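Local coordinates for heme-binding protein A / AI-2 binding protein A (Helicobacter pylori SS1, PDB 6OFQ) that binds peptides such as STSA in the periplasm and probably passes them to an ABC transporter for uptake, at residues Lys303-Pro308 with Leu312-Ala317. Sequence-based numbering, arbitrary orientation.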
ATOM      1  N   LYS A 303      -9.858 -14.739 -21.819  1.00 10.20           N
ATOM      2  CA  LYS A 303     -11.132 -14.904 -22.488  1.00 10.28           C
ATOM      3  C   LYS A 303     -12.251 -14.167 -21.781  1.00  9.09           C
ATOM      4  O   LYS A 303     -12.254 -14.105 -20.572  1.00  9.21           O
ATOM      5  CB  LYS A 303     -11.487 -16.398 -22.679  1.00 11.07           C
ATOM      6  CG  LYS A 303     -12.800 -16.659 -23.417  1.00 14.18           C
ATOM      7  CD  LYS A 303     -12.945 -18.179 -23.606  1.00 17.51           C
ATOM      8  CE  LYS A 303     -14.080 -18.453 -24.591  1.00 21.36           C
ATOM      9  NZ  LYS A 303     -14.431 -19.903 -24.575  1.00 27.81           N
ATOM     10  N   TYR A 304     -13.151 -13.550 -22.524  1.00  8.74           N
ATOM     11  CA  TYR A 304     -14.309 -12.806 -22.050  1.00  8.60           C
ATOM     12  C   TYR A 304     -13.889 -11.384 -21.643  1.00  7.66           C
ATOM     13  O   TYR A 304     -14.391 -10.372 -22.157  1.00  8.45           O
ATOM     14  CB  TYR A 304     -15.123 -13.465 -20.932  1.00  9.19           C
ATOM     15  CG  TYR A 304     -15.438 -14.921 -21.226  1.00 10.38           C
ATOM     16  CD1 TYR A 304     -16.251 -15.236 -22.301  1.00 10.27           C
ATOM     17  CD2 TYR A 304     -14.934 -15.938 -20.435  1.00 10.44           C
ATOM     18  CE1 TYR A 304     -16.595 -16.563 -22.533  1.00 11.93           C
ATOM     19  CE2 TYR A 304     -15.250 -17.276 -20.667  1.00 12.07           C
ATOM     20  CZ  TYR A 304     -16.064 -17.548 -21.748  1.00 12.16           C
ATOM     21  OH  TYR A 304     -16.372 -18.901 -21.990  1.00 15.61           O
ATOM     22  N   PHE A 305     -12.943 -11.327 -20.718  1.00  7.53           N
ATOM     23  CA  PHE A 305     -12.539 -10.029 -20.152  1.00  7.44           C
ATOM     24  C   PHE A 305     -11.637  -9.200 -21.074  1.00  8.76           C
ATOM     25  O   PHE A 305     -11.436  -8.017 -20.815  1.00  8.85           O
ATOM     26  CB  PHE A 305     -11.852 -10.275 -18.812  1.00  7.38           C
ATOM     27  CG  PHE A 305     -12.712 -11.038 -17.854  1.00  7.16           C
ATOM     28  CD1 PHE A 305     -13.794 -10.415 -17.258  1.00  7.82           C
ATOM     29  CD2 PHE A 305     -12.496 -12.380 -17.613  1.00  7.63           C
ATOM     30  CE1 PHE A 305     -14.671 -11.141 -16.470  1.00  7.72           C
ATOM     31  CE2 PHE A 305     -13.362 -13.100 -16.836  1.00  7.96           C
ATOM     32  CZ  PHE A 305     -14.458 -12.505 -16.261  1.00  7.65           C
ATOM     33  N   ASN A 306     -11.106  -9.815 -22.117  1.00  8.71           N
ATOM     34  CA  ASN A 306     -10.457  -9.130 -23.232  1.00  8.33           C
ATOM     35  C   ASN A 306     -11.401  -8.485 -24.197  1.00  8.57           C
ATOM     36  O   ASN A 306     -10.942  -7.800 -25.108  1.00 11.85           O
ATOM     37  CB  ASN A 306      -9.509 -10.060 -23.961  1.00  9.31           C
ATOM     38  CG  ASN A 306     -10.213 -11.161 -24.725  1.00 11.79           C
ATOM     39  OD1 ASN A 306     -11.430 -11.268 -24.768  1.00 11.30           O
ATOM     40  ND2 ASN A 306      -9.392 -12.103 -25.189  1.00 17.28           N
ATOM     41  N   ASN A 307     -12.702  -8.491 -23.949  1.00  8.52           N
ATOM     42  CA  ASN A 307     -13.718  -7.848 -24.785  1.00  8.56           C
ATOM     43  C   ASN A 307     -14.293  -6.688 -23.997  1.00  9.01           C
ATOM     44  O   ASN A 307     -15.022  -6.901 -23.005  1.00  8.37           O
ATOM     45  CB  ASN A 307     -14.780  -8.868 -25.147  1.00  9.63           C
ATOM     46  CG  ASN A 307     -15.779  -8.322 -26.151  1.00 10.38           C
ATOM     47  OD1 ASN A 307     -16.088  -7.162 -26.177  1.00 11.85           O
ATOM     48  ND2 ASN A 307     -16.213  -9.179 -27.058  1.00 10.95           N
ATOM     49  N   PRO A 308     -14.075  -5.431 -24.407  1.00  9.71           N
ATOM     50  CA  PRO A 308     -14.598  -4.276 -23.729  1.00 10.55           C
ATOM     51  C   PRO A 308     -16.100  -4.374 -23.492  1.00  9.11           C
ATOM     52  O   PRO A 308     -16.605  -3.845 -22.524  1.00  8.65           O
ATOM     53  CB  PRO A 308     -14.259  -3.064 -24.643  1.00 11.38           C
ATOM     54  CG  PRO A 308     -13.195  -3.604 -25.496  1.00 13.86           C
ATOM     55  CD  PRO A 308     -13.287  -5.086 -25.615  1.00 12.11           C
ATOM     56  N   LEU A 312     -17.961  -3.782 -19.998  1.00  6.58           N
ATOM     57  CA  LEU A 312     -19.002  -2.812 -19.804  1.00  7.08           C
ATOM     58  C   LEU A 312     -20.277  -3.458 -19.276  1.00  6.65           C
ATOM     59  O   LEU A 312     -20.918  -2.907 -18.398  1.00  7.35           O
ATOM     60  CB  LEU A 312     -19.245  -2.007 -21.082  1.00  7.79           C
ATOM     61  CG  LEU A 312     -18.118  -1.072 -21.486  1.00  9.38           C
ATOM     62  CD1 LEU A 312     -18.312  -0.615 -22.912  1.00 10.66           C
ATOM     63  CD2 LEU A 312     -18.081   0.150 -20.592  1.00 10.15           C
ATOM     64  N   ALA A 313     -20.623  -4.629 -19.796  1.00  6.43           N
ATOM     65  CA  ALA A 313     -21.835  -5.285 -19.303  1.00  7.01           C
ATOM     66  C   ALA A 313     -21.759  -5.547 -17.809  1.00  7.72           C
ATOM     67  O   ALA A 313     -22.678  -5.261 -17.046  1.00  8.12           O
ATOM     68  CB  ALA A 313     -21.979  -6.578 -20.083  1.00  7.18           C
ATOM     69  N   ILE A 314     -20.604  -6.047 -17.402  1.00  7.11           N
ATOM     70  CA  ILE A 314     -20.332  -6.360 -15.980  1.00  6.66           C
ATOM     71  C   ILE A 314     -20.408  -5.070 -15.164  1.00  7.76           C
ATOM     72  O   ILE A 314     -21.071  -5.066 -14.112  1.00  8.79           O
ATOM     73  CB  ILE A 314     -18.969  -7.042 -15.816  1.00  6.99           C
ATOM     74  CG1 ILE A 314     -19.009  -8.471 -16.399  1.00  7.37           C
ATOM     75  CG2 ILE A 314     -18.521  -7.098 -14.348  1.00  7.92           C
ATOM     76  CD1 ILE A 314     -17.694  -9.209 -16.502  1.00  7.36           C
ATOM     77  N   ASN A 315     -19.855  -3.957 -15.670  1.00  7.49           N
ATOM     78  CA  ASN A 315     -19.961  -2.653 -15.015  1.00  8.80           C
ATOM     79  C   ASN A 315     -21.396  -2.209 -14.811  1.00  9.79           C
ATOM     80  O   ASN A 315     -21.726  -1.700 -13.744  1.00 11.41           O
ATOM     81  CB  ASN A 315     -19.160  -1.576 -15.743  1.00  8.65           C
ATOM     82  CG  ASN A 315     -17.664  -1.521 -15.352  1.00  9.31           C
ATOM     83  OD1 ASN A 315     -17.208  -0.558 -14.682  1.00 11.18           O
ATOM     84  ND2 ASN A 315     -16.850  -2.382 -15.901  1.00  7.65           N
ATOM     85  N   HIS A 316     -22.262  -2.429 -15.797  1.00  8.12           N
ATOM     86  CA  HIS A 316     -23.658  -2.010 -15.710  1.00  7.75           C
ATOM     87  C   HIS A 316     -24.505  -2.974 -14.898  1.00  8.39           C
ATOM     88  O   HIS A 316     -25.677  -2.683 -14.634  1.00  8.37           O
ATOM     89  CB  HIS A 316     -24.272  -1.858 -17.112  1.00  8.01           C
ATOM     90  CG  HIS A 316     -23.785  -0.690 -17.911  1.00  8.37           C
ATOM     91  ND1 HIS A 316     -24.034   0.610 -17.564  1.00  9.43           N
ATOM     92  CD2 HIS A 316     -22.962  -0.639 -18.982  1.00  9.47           C
ATOM     93  CE1 HIS A 316     -23.432   1.427 -18.416  1.00 11.06           C
ATOM     94  NE2 HIS A 316     -22.755   0.688 -19.279  1.00  9.85           N
ATOM     95  N   ALA A 317     -23.998  -4.154 -14.566  1.00  8.98           N
ATOM     96  CA  ALA A 317     -24.765  -5.199 -13.875  1.00  9.30           C
ATOM     97  C   ALA A 317     -24.550  -5.227 -12.370  1.00  8.99           C
ATOM     98  O   ALA A 317     -25.290  -5.896 -11.657  1.00  9.88           O
ATOM     99  CB  ALA A 317     -24.483  -6.578 -14.434  1.00  9.61           C
TER
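Phe305 and Ile314 meet at a ring edge: the terminal methyl CD1 of Ile314 lies 3.6 Å from CE1 of Phe305, close to the plane of the ring, so the methyl touches the edge and not a face. The two side chains cross at about a right angle. Ile314 reaches this edge because its CG1 is turned anti to the carbonyl carbon (chi1 -70°) and the chain then runs on extended to CD1. The second link is the first-turn bond of helix 308-317, from Leu312 N to Pro308 O at 2.9 Å, with an N-H...O angle of 167°; the donor sits 23° off the carbonyl plane. The Leu312 side chain packs against the same oxygen, its CG 3.3 Å from Pro308 O, so the carbonyl has an amide and an aliphatic branch around it.

What leads into the first turn of the helix is a type I beta turn from Tyr304 to Asn307, closed by Asn307 N to Tyr304 O at 3.1 Å, after which Asn307 takes the N-cap position and its OD1 accepts from Leu309 N. Beta turn, cap and helix follow one another directly, the beta turn lying in the loop that joins strand 292-298 to the helix, in a type II periplasmic binding protein of solute-binding family 5. Phe305 lies within this beta turn, and the end of its ring comes near the helix, while Phe305 O takes a hydrogen bond from Arg311 NH1. Farther out, Ile314 packs on Val498 of strand 497-510 and on Leu395 of helix 386-396, whereas Ala313 rests on Leu363 and Leu364 of helix 357-366.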